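Long-range contacts in cysteine desulfurase (Elizabethkingia anophelis NUHP1, PDB 5VPR), which probably catalyses, with pyridoxal 5'-phosphate as cofactor, the removal of sulfur from L-cysteine, releasing L-alanine and passing the sulfur to a carrier: residues Asp92-Phe97 / Gly245-Leu250; Ala111-Ile116 / Gln137-Arg142; Lys118-Ile123 / Lys170-Ser175; Asn201-Ile206 / Asp223-Ala228. All coordinates share one frame; numbering follows the deposited sequence.

Contact 1 (Asp92-Phe97 / Gly245-Leu250); sequences DYEVLF and GKASVL
The Tyr-93 ring meets helix 247-250 at its edge: CE1 lies 3.8 Å from Ala-247 CB, and the methyl sits close to the ring plane. His-91 stacks its ring on that of Tyr-93. The second flat group is the Glu-94 carboxylate, whose two oxygens are divided between two backbone N-H groups. OE2 takes the N-H of Ala-247 at 2.7 Å through its anti lone pair, in a fairly straight bond (162° at the hydrogen). OE1 binds the N-H of His-91, so the carboxylate is fixed from both ends. The side chain reaches the helix with CG anti to its own carbonyl carbon (chi1 -65°) and runs extended past CG. On the way it crosses the Gly-245 carbonyl, with CB 3.2 Å from Gly-245 O. The Glu-94 backbone adds a second bond, its O accepting from Gly-245 N at 3.1 Å, in the carbonyl plane. Beyond it the pairing of strand 95-98 with strand 241-245 continues through the backbones of Leu-96 and Leu-243. Leucine methyls add a looser apolar contact, Leu-96 CD2 lying 4.3 Å from Leu-250 CD1. Lys-246, at the N-cap position, forms a salt bridge with Asp-223 through NZ, while its O accepts from both Val-249 N and Leu-250 N. Since Ala-247 N is in the first turn, a buried carboxylate is set against the N-terminal end of a short helix. The N-H at the start of the helix probably helps to stabilise its negative charge, and the two N-H bonds would favour the ionised form of Glu-94.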
# COMPACT_ATOMS: atom_id res chain seq x y z
N ASP A 92 7.37 -20.29 -0.74
CA ASP A 92 6.20 -19.92 -1.52
C ASP A 92 4.93 -20.10 -0.70
O ASP A 92 4.01 -19.29 -0.81
CB ASP A 92 6.14 -20.73 -2.82
CG ASP A 92 5.96 -22.23 -2.58
OD1 ASP A 92 6.38 -22.73 -1.52
OD2 ASP A 92 5.39 -22.89 -3.46
N TYR A 93 4.88 -21.12 0.17
CA TYR A 93 3.65 -21.34 0.91
C TYR A 93 3.41 -20.33 2.03
O TYR A 93 2.36 -20.40 2.68
CB TYR A 93 3.60 -22.76 1.48
CG TYR A 93 4.83 -23.21 2.25
CD1 TYR A 93 5.05 -22.79 3.56
CD2 TYR A 93 5.75 -24.08 1.68
CE1 TYR A 93 6.17 -23.22 4.28
CE2 TYR A 93 6.86 -24.52 2.38
CZ TYR A 93 7.07 -24.09 3.67
OH TYR A 93 8.18 -24.52 4.36
N GLU A 94 4.33 -19.39 2.26
CA GLU A 94 4.07 -18.27 3.16
C GLU A 94 3.34 -17.12 2.46
O GLU A 94 2.95 -16.16 3.13
CB GLU A 94 5.39 -17.77 3.78
CG GLU A 94 6.06 -18.82 4.71
CD GLU A 94 7.46 -18.41 5.21
OE1 GLU A 94 8.24 -17.84 4.43
OE2 GLU A 94 7.77 -18.68 6.40
N VAL A 95 3.16 -17.20 1.14
CA VAL A 95 2.52 -16.13 0.37
C VAL A 95 1.08 -16.53 0.13
O VAL A 95 0.80 -17.50 -0.59
CB VAL A 95 3.27 -15.87 -0.94
CG1 VAL A 95 2.63 -14.69 -1.71
CG2 VAL A 95 4.76 -15.62 -0.69
N LEU A 96 0.14 -15.81 0.74
CA LEU A 96 -1.29 -16.10 0.59
C LEU A 96 -1.94 -15.04 -0.30
O LEU A 96 -1.76 -13.84 -0.08
CB LEU A 96 -2.00 -16.14 1.93
CG LEU A 96 -1.31 -16.84 3.10
CD1 LEU A 96 -2.17 -16.70 4.35
CD2 LEU A 96 -1.02 -18.31 2.82
N PHE A 97 -2.72 -15.50 -1.29
CA PHE A 97 -3.52 -14.60 -2.11
C PHE A 97 -4.77 -14.17 -1.35
O PHE A 97 -5.48 -15.01 -0.79
CB PHE A 97 -3.92 -15.28 -3.43
CG PHE A 97 -2.75 -15.57 -4.36
CD1 PHE A 97 -2.40 -16.89 -4.66
CD2 PHE A 97 -2.03 -14.54 -4.94
CE1 PHE A 97 -1.33 -17.17 -5.52
CE2 PHE A 97 -0.96 -14.80 -5.81
CZ PHE A 97 -0.61 -16.12 -6.10
N GLY A 245 2.84 -14.51 5.77
CA GLY A 245 3.09 -14.81 7.17
C GLY A 245 4.21 -15.82 7.36
O GLY A 245 4.31 -16.76 6.57
N LYS A 246 5.06 -15.62 8.37
CA LYS A 246 6.02 -16.66 8.75
C LYS A 246 5.31 -17.99 8.88
O LYS A 246 4.26 -18.08 9.53
CB LYS A 246 6.69 -16.32 10.08
CG LYS A 246 7.72 -15.21 10.06
CD LYS A 246 8.54 -15.26 11.35
CE LYS A 246 9.32 -13.98 11.58
NZ LYS A 246 10.06 -14.01 12.88
N ALA A 247 5.88 -19.03 8.26
CA ALA A 247 5.28 -20.37 8.37
C ALA A 247 5.07 -20.76 9.82
O ALA A 247 4.03 -21.30 10.18
CB ALA A 247 6.16 -21.40 7.66
N SER A 248 6.06 -20.47 10.68
CA SER A 248 5.94 -20.85 12.08
C SER A 248 4.80 -20.13 12.79
O SER A 248 4.30 -20.62 13.80
CB SER A 248 7.26 -20.59 12.81
OG SER A 248 7.69 -19.26 12.62
N VAL A 249 4.37 -18.98 12.27
CA VAL A 249 3.25 -18.25 12.86
C VAL A 249 1.92 -18.68 12.25
O VAL A 249 0.94 -18.88 12.98
CB VAL A 249 3.49 -16.74 12.70
CG1 VAL A 249 2.27 -15.95 13.17
CG2 VAL A 249 4.73 -16.36 13.49
N LEU A 250 1.88 -18.81 10.92
CA LEU A 250 0.68 -19.30 10.25
C LEU A 250 0.23 -20.64 10.84
O LEU A 250 -0.97 -20.86 11.04
CB LEU A 250 0.94 -19.44 8.75
CG LEU A 250 1.06 -18.13 7.97
CD1 LEU A 250 1.17 -18.43 6.48
CD2 LEU A 250 -0.09 -17.19 8.26

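Contact 2 (Ala111-Ile116 / Gln137-Arg142); sequences AMTDLI and QMLCQR
Thr-113 holds OG1 anti to its carbonyl carbon (chi1 -64°), while Arg-142 bends sharply at chi3 (-63°), so that the guanidinium folds back over its own helix and meets the hydroxyl side-on. Leu-139, with CG anti to its backbone N (chi1 167°), reaches straight across beside them. Arg-142 grips a single oxygen with two nitrogens: NE lies 3.0 Å and NH2 2.9 Å from Thr-113 OG1. The hydroxyl lies near the guanidinium plane, but sharing one acceptor leaves both bonds bent. One face of the guanidinium rests on the backbone of Leu-139, whose CA stands 3.4 Å above the plane. Beside these hydrogen bonds the two methyls of Leu-139 divide the apolar work. CD1 presses on Thr-113 CA at 3.7 Å and approaches Ile-116 CG1 at 4.4 Å; CD2 meets Met-112 CB at 4.1 Å. Helix 134-142 is thereby joined to the turn that leads from helix 101-111 to strand 121-125. Thr-113 OG1 also bonds to Tyr-110 O. Accepting two N-H groups from a cation and handing its proton to a carbonyl, the hydroxyl has its orientation fixed and is probably strongly polarised.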
# COMPACT_ATOMS: atom_id res chain seq x y z
N ALA A 111 -8.51 -15.02 12.97
CA ALA A 111 -7.77 -16.21 13.36
C ALA A 111 -7.06 -16.04 14.71
O ALA A 111 -6.78 -17.04 15.38
CB ALA A 111 -6.76 -16.59 12.27
N MET A 112 -6.79 -14.80 15.15
CA MET A 112 -6.17 -14.60 16.46
C MET A 112 -7.14 -14.86 17.61
O MET A 112 -6.69 -15.02 18.75
CB MET A 112 -5.62 -13.18 16.62
CG MET A 112 -4.39 -12.85 15.79
SD MET A 112 -2.90 -13.72 16.30
CE MET A 112 -2.77 -13.19 18.01
N THR A 113 -8.45 -14.89 17.33
CA THR A 113 -9.46 -14.92 18.39
C THR A 113 -9.14 -15.98 19.44
O THR A 113 -9.27 -15.72 20.64
CB THR A 113 -10.85 -15.16 17.79
OG1 THR A 113 -11.22 -14.07 16.94
CG2 THR A 113 -11.90 -15.31 18.90
N ASP A 114 -8.69 -17.16 19.00
CA ASP A 114 -8.43 -18.25 19.92
C ASP A 114 -7.15 -18.07 20.73
O ASP A 114 -7.02 -18.68 21.80
CB ASP A 114 -8.36 -19.58 19.16
CG ASP A 114 -9.74 -20.20 18.93
OD1 ASP A 114 -10.73 -19.68 19.48
OD2 ASP A 114 -9.82 -21.21 18.20
N LEU A 115 -6.21 -17.24 20.27
CA LEU A 115 -4.96 -17.04 20.99
C LEU A 115 -5.00 -15.85 21.94
O LEU A 115 -3.97 -15.53 22.55
CB LEU A 115 -3.80 -16.87 20.00
CG LEU A 115 -3.60 -17.99 18.97
CD1 LEU A 115 -2.62 -17.54 17.89
CD2 LEU A 115 -3.11 -19.26 19.63
N ILE A 116 -6.14 -15.19 22.10
CA ILE A 116 -6.25 -13.99 22.93
C ILE A 116 -7.20 -14.29 24.08
O ILE A 116 -8.36 -14.63 23.85
CB ILE A 116 -6.74 -12.78 22.13
CG1 ILE A 116 -5.93 -12.64 20.85
CG2 ILE A 116 -6.64 -11.53 22.98
CD1 ILE A 116 -4.47 -12.50 21.09
N GLN A 137 -10.65 -3.69 16.79
CA GLN A 137 -11.64 -3.29 17.79
C GLN A 137 -12.66 -4.40 18.00
O GLN A 137 -13.12 -4.63 19.12
CB GLN A 137 -12.33 -1.99 17.37
N MET A 138 -13.00 -5.12 16.92
CA MET A 138 -13.93 -6.24 17.04
C MET A 138 -13.28 -7.44 17.72
O MET A 138 -13.92 -8.16 18.49
CB MET A 138 -14.47 -6.62 15.66
N LEU A 139 -11.99 -7.69 17.43
CA LEU A 139 -11.28 -8.77 18.11
C LEU A 139 -11.23 -8.54 19.61
O LEU A 139 -11.40 -9.47 20.40
CB LEU A 139 -9.87 -8.91 17.53
CG LEU A 139 -8.87 -9.77 18.32
CD1 LEU A 139 -9.33 -11.20 18.41
CD2 LEU A 139 -7.48 -9.69 17.69
N CYS A 140 -11.01 -7.28 20.03
CA CYS A 140 -11.06 -6.97 21.45
C CYS A 140 -12.47 -7.10 22.02
O CYS A 140 -12.64 -7.38 23.21
CB CYS A 140 -10.52 -5.56 21.71
SG CYS A 140 -8.75 -5.38 21.38
N GLN A 141 -13.50 -6.89 21.19
CA GLN A 141 -14.87 -7.07 21.66
C GLN A 141 -15.18 -8.55 21.90
O GLN A 141 -15.85 -8.90 22.88
CB GLN A 141 -15.86 -6.47 20.66
N ARG A 142 -14.70 -9.43 21.01
CA ARG A 142 -14.90 -10.86 21.20
C ARG A 142 -14.17 -11.37 22.43
O ARG A 142 -14.78 -11.90 23.36
CB ARG A 142 -14.43 -11.62 19.96
CG ARG A 142 -15.25 -11.34 18.73
CD ARG A 142 -14.93 -12.33 17.64
NE ARG A 142 -13.55 -12.26 17.18
CZ ARG A 142 -13.09 -11.38 16.29
NH1 ARG A 142 -13.90 -10.45 15.79
NH2 ARG A 142 -11.82 -11.41 15.91

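Contact 3 (Lys118-Ile123 / Lys170-Ser175); sequences KDDEII and KTKLVS
Four backbone hydrogen bonds form the first shell and join two parallel strands whose axes diverge by 15°. Glu-121 N reaches Lys-170 O at 2.8 Å from well above the carbonyl plane. The others lie nearly along their C=O axes: Lys-172 N to Glu-121 O, Ile-123 N to Leu-173 O, and Ser-175 N to Ile-123 O at 2.8 Å. Lys-172 and Leu-173 together lie across from Ile-122, a beta bulge in which Lys-172 has a near-helical psi of -23°. Side chains close round this ladder. On one face the bent Ile-122 chain brings CD1 over Leu-173 CB at 3.6 Å. On the other, Ile-123 CD1 meets Thr-171 CG2 at 4.0 Å. Just before the strand, the Lys-170 side chain crosses that of Glu-121 obliquely, CB lying 3.8 Å from Glu-121 CG. At the N-terminal end of the pair the Lys-172 chain, bent at chi2 and chi4, curls its NZ back to Asp-120 OD2 at 3.0 Å, a salt bridge whose hydrogen bond is weak. The second shell holds the polar ends. Lys-117 N binds the same Asp-120 oxygen, and Arg-148 forms a salt bridge with Glu-121 OE2. Thr-171 OG1 pairs with Ser-168 N and donates to a water at 2.6 Å. Helix 134-142 covers the Ile-122 and Leu-173 face with Cys-140 and Trp-136. The hydrogen-bond chain runs one way, from the Thr-171 hydroxyl to the water and from the water to Glu-121 OE2. With arginine and water as donors, Glu-121 probably stays ionised, and Asp-120 likewise beside its lysine and backbone N-H.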
# COMPACT_ATOMS: atom_id res chain seq x y z
N LYS A 118 -8.52 -13.26 28.39
CA LYS A 118 -9.46 -12.28 28.93
C LYS A 118 -8.86 -10.92 29.24
O LYS A 118 -9.62 -9.96 29.43
CB LYS A 118 -10.12 -12.84 30.19
N ASP A 119 -7.54 -10.79 29.34
CA ASP A 119 -6.98 -9.47 29.63
C ASP A 119 -5.68 -9.23 28.89
O ASP A 119 -4.82 -8.47 29.35
CB ASP A 119 -6.78 -9.28 31.14
CG ASP A 119 -7.84 -8.37 31.76
OD1 ASP A 119 -8.18 -7.34 31.14
OD2 ASP A 119 -8.33 -8.69 32.86
N ASP A 120 -5.51 -9.87 27.73
CA ASP A 120 -4.39 -9.60 26.85
C ASP A 120 -4.56 -8.23 26.20
O ASP A 120 -5.60 -7.58 26.32
CB ASP A 120 -4.26 -10.69 25.80
CG ASP A 120 -3.95 -12.05 26.41
OD1 ASP A 120 -3.42 -12.08 27.55
OD2 ASP A 120 -4.22 -13.08 25.75
N GLU A 121 -3.52 -7.78 25.50
CA GLU A 121 -3.51 -6.44 24.92
C GLU A 121 -3.10 -6.49 23.46
O GLU A 121 -2.25 -7.30 23.06
CB GLU A 121 -2.57 -5.52 25.72
CG GLU A 121 -2.87 -5.49 27.21
CD GLU A 121 -2.08 -4.44 27.96
OE1 GLU A 121 -2.40 -4.19 29.15
OE2 GLU A 121 -1.14 -3.86 27.38
N ILE A 122 -3.73 -5.63 22.66
CA ILE A 122 -3.44 -5.44 21.24
C ILE A 122 -3.04 -3.98 21.05
O ILE A 122 -3.75 -3.08 21.52
CB ILE A 122 -4.66 -5.77 20.36
CG1 ILE A 122 -5.16 -7.20 20.60
CG2 ILE A 122 -4.34 -5.57 18.89
CD1 ILE A 122 -4.11 -8.25 20.36
N ILE A 123 -1.92 -3.75 20.37
CA ILE A 123 -1.42 -2.40 20.12
C ILE A 123 -1.50 -2.14 18.62
O ILE A 123 -1.02 -2.95 17.81
CB ILE A 123 0.02 -2.22 20.64
CG1 ILE A 123 0.08 -2.47 22.15
CG2 ILE A 123 0.51 -0.84 20.31
CD1 ILE A 123 1.49 -2.31 22.77
N LYS A 170 1.45 -9.29 28.49
CA LYS A 170 0.07 -9.18 28.02
C LYS A 170 -0.03 -8.89 26.53
O LYS A 170 -1.08 -9.17 25.93
CB LYS A 170 -0.65 -8.08 28.81
CG LYS A 170 -0.82 -8.40 30.29
CD LYS A 170 -1.79 -9.55 30.47
CE LYS A 170 -2.08 -9.81 31.94
NZ LYS A 170 -3.06 -10.92 32.11
N THR A 171 1.02 -8.34 25.91
CA THR A 171 0.95 -7.91 24.52
C THR A 171 0.98 -9.12 23.59
O THR A 171 1.99 -9.82 23.51
CB THR A 171 2.11 -6.99 24.17
OG1 THR A 171 2.34 -6.04 25.22
CG2 THR A 171 1.79 -6.27 22.86
N LYS A 172 -0.11 -9.34 22.85
CA LYS A 172 -0.17 -10.49 21.96
C LYS A 172 -0.07 -10.14 20.49
O LYS A 172 0.31 -11.01 19.69
CB LYS A 172 -1.48 -11.26 22.20
CG LYS A 172 -1.59 -11.82 23.61
CD LYS A 172 -0.32 -12.59 23.99
CE LYS A 172 -0.32 -13.02 25.45
NZ LYS A 172 -1.35 -14.05 25.72
N LEU A 173 -0.38 -8.90 20.10
CA LEU A 173 -0.30 -8.51 18.71
C LEU A 173 -0.07 -7.02 18.62
O LEU A 173 -0.69 -6.23 19.34
CB LEU A 173 -1.57 -8.90 17.94
CG LEU A 173 -1.38 -8.67 16.43
CD1 LEU A 173 -1.68 -9.90 15.62
CD2 LEU A 173 -2.22 -7.50 15.96
N VAL A 174 0.85 -6.64 17.75
CA VAL A 174 1.16 -5.25 17.45
C VAL A 174 0.98 -5.09 15.95
O VAL A 174 1.55 -5.86 15.17
CB VAL A 174 2.59 -4.86 17.87
CG1 VAL A 174 2.88 -3.40 17.47
CG2 VAL A 174 2.78 -5.08 19.37
N SER A 175 0.19 -4.11 15.55
CA SER A 175 -0.08 -3.87 14.14
C SER A 175 0.26 -2.43 13.79
O SER A 175 -0.28 -1.50 14.40
CB SER A 175 -1.54 -4.16 13.80
OG SER A 175 -1.78 -3.82 12.44
O HOH W 1 0.78 -3.96 25.56

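Contact 4 (Asn201-Ile206 / Asp223-Ala228); sequences NAFIFI and DCDFFA
Phe-205 and Phe-226 lean from neighbouring parallel strands to the same face of the sheet, their side chains crossing at about a right angle. Phe-205 sets CG anti to its backbone N (chi1 -175°), whereas Phe-226 keeps CG beside its N (chi1 -53°). The rings are therefore oblique, planes 36° apart and centroids 5.8 Å. Phe-205 lays CD1 against Phe-226 CB at 3.6 Å and extends CZ to Ala-228 CB at 3.8 Å. Phe-203 CB lies at the edge of the Phe-226 ring, near its plane, closest to CE1. On the opposite face Ile-206 CG2 meets Phe-227 CD1 at 3.9 Å, while its CG1 reaches Cys-224 CB, in the loop before the strand, at 3.7 Å. Asp-225 turns back toward the partner strand, nearly perpendicular to Ile-204, and its OD2 takes Ile-204 N at 2.8 Å on the anti lone pair. Ile-204 O answers by accepting both Asp-225 N and Phe-226 N, so the strand start is doubly clasped; Ile-206 N to Phe-226 O at 3.0 Å and Ala-228 N to Ile-206 O continue the parallel ladder. Arg-197 of helix 189-199 forms a salt bridge with the same OD2, which probably offsets the charge of this buried carboxylate. These are the adjacent strands of a beta-alpha-beta unit with helix 219-222 between them. Helix 189-199 packs on Ile-204 and Ile-206, helix 247-250 lies against Phe-226, and strand 171-177 flanks strand 203-207 on its other side.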
# COMPACT_ATOMS: atom_id res chain seq x y z
N ASN A 201 6.32 -11.01 23.64
CA ASN A 201 6.16 -12.15 22.74
C ASN A 201 5.02 -11.93 21.75
O ASN A 201 4.41 -12.89 21.28
CB ASN A 201 5.93 -13.44 23.53
CG ASN A 201 7.22 -14.00 24.14
OD1 ASN A 201 8.31 -13.83 23.59
ND2 ASN A 201 7.09 -14.67 25.29
N ALA A 202 4.71 -10.67 21.45
CA ALA A 202 3.61 -10.34 20.55
C ALA A 202 3.92 -10.74 19.11
O ALA A 202 5.07 -10.70 18.68
CB ALA A 202 3.31 -8.83 20.61
N PHE A 203 2.88 -11.10 18.37
CA PHE A 203 2.99 -11.15 16.92
C PHE A 203 3.04 -9.74 16.34
O PHE A 203 2.43 -8.81 16.87
CB PHE A 203 1.79 -11.89 16.29
CG PHE A 203 1.74 -13.38 16.61
CD1 PHE A 203 0.58 -14.10 16.36
CD2 PHE A 203 2.83 -14.04 17.14
CE1 PHE A 203 0.51 -15.47 16.64
CE2 PHE A 203 2.77 -15.41 17.42
CZ PHE A 203 1.61 -16.12 17.17
N ILE A 204 3.75 -9.59 15.23
CA ILE A 204 3.92 -8.28 14.59
C ILE A 204 3.26 -8.30 13.22
O ILE A 204 3.71 -9.01 12.31
CB ILE A 204 5.40 -7.91 14.47
CG1 ILE A 204 6.04 -7.86 15.86
CG2 ILE A 204 5.53 -6.57 13.74
CD1 ILE A 204 7.50 -7.59 15.82
N PHE A 205 2.22 -7.48 13.05
CA PHE A 205 1.52 -7.35 11.77
C PHE A 205 1.92 -6.02 11.14
O PHE A 205 1.67 -4.96 11.72
CB PHE A 205 0.01 -7.43 11.98
CG PHE A 205 -0.82 -7.42 10.70
CD1 PHE A 205 -1.45 -8.57 10.27
CD2 PHE A 205 -0.99 -6.26 9.97
CE1 PHE A 205 -2.23 -8.57 9.11
CE2 PHE A 205 -1.78 -6.25 8.81
CZ PHE A 205 -2.39 -7.42 8.38
N ILE A 206 2.49 -6.07 9.94
CA ILE A 206 2.85 -4.87 9.19
C ILE A 206 1.89 -4.73 8.00
O ILE A 206 1.82 -5.61 7.14
CB ILE A 206 4.30 -4.92 8.70
CG1 ILE A 206 5.25 -5.12 9.89
CG2 ILE A 206 4.64 -3.60 7.99
CD1 ILE A 206 5.27 -3.93 10.84
N ASP A 223 11.78 -9.12 9.58
CA ASP A 223 11.35 -9.94 10.71
C ASP A 223 9.92 -9.61 11.16
O ASP A 223 9.58 -9.73 12.35
CB ASP A 223 12.34 -9.83 11.88
CG ASP A 223 12.08 -10.85 12.95
OD1 ASP A 223 11.76 -12.00 12.57
OD2 ASP A 223 12.16 -10.50 14.14
N CYS A 224 9.05 -9.21 10.24
CA CYS A 224 7.63 -9.15 10.57
C CYS A 224 7.07 -10.57 10.67
O CYS A 224 7.60 -11.52 10.08
CB CYS A 224 6.87 -8.37 9.50
SG CYS A 224 7.18 -9.05 7.85
N ASP A 225 6.00 -10.73 11.44
CA ASP A 225 5.28 -12.00 11.43
C ASP A 225 4.25 -12.07 10.31
O ASP A 225 3.99 -13.16 9.77
CB ASP A 225 4.58 -12.23 12.76
CG ASP A 225 5.56 -12.45 13.90
OD1 ASP A 225 6.45 -13.31 13.74
OD2 ASP A 225 5.45 -11.75 14.92
N PHE A 226 3.66 -10.93 9.96
CA PHE A 226 2.72 -10.79 8.85
C PHE A 226 3.07 -9.54 8.06
O PHE A 226 3.51 -8.54 8.63
CB PHE A 226 1.27 -10.65 9.30
CG PHE A 226 0.80 -11.71 10.22
CD1 PHE A 226 0.82 -11.51 11.59
CD2 PHE A 226 0.33 -12.91 9.72
CE1 PHE A 226 0.38 -12.49 12.45
CE2 PHE A 226 -0.11 -13.90 10.59
CZ PHE A 226 -0.08 -13.69 11.95
N PHE A 227 2.81 -9.58 6.75
CA PHE A 227 3.01 -8.42 5.89
C PHE A 227 1.90 -8.43 4.85
O PHE A 227 1.77 -9.42 4.13
CB PHE A 227 4.38 -8.43 5.21
CG PHE A 227 4.69 -7.17 4.43
CD1 PHE A 227 5.23 -6.06 5.06
CD2 PHE A 227 4.42 -7.10 3.07
CE1 PHE A 227 5.51 -4.90 4.35
CE2 PHE A 227 4.68 -5.93 2.35
CZ PHE A 227 5.24 -4.82 3.00
N ALA A 228 1.10 -7.37 4.78
CA ALA A 228 -0.07 -7.36 3.90
C ALA A 228 -0.03 -6.16 2.95
O ALA A 228 0.38 -5.06 3.34
CB ALA A 228 -1.36 -7.34 4.72

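In the fold
Contacts 1, 3 and 4 all reach the seven-stranded mixed sheet of the class-V aminotransferase fold, while contact 2 packs beside it. Contact 4 is central: its centre is 11 Å from contact 1, where Lys-246 N meets Asp-225 O at 3.0 Å, and 13 Å from contact 3, where Val-174 O faces Phe-205 N at 2.8 Å. Contact 2 sits 10 Å from contact 3, centre to centre, and also touches contact 4, with Met-112 SD 3.5 Å from Phe-203 CD1. Contacts 1 and 2 stay about 6 Å apart at their nearest atoms. Strand 226-230 of contact 4 ends three residues before Lys-233, which carries the covalently bound pyridoxal phosphate.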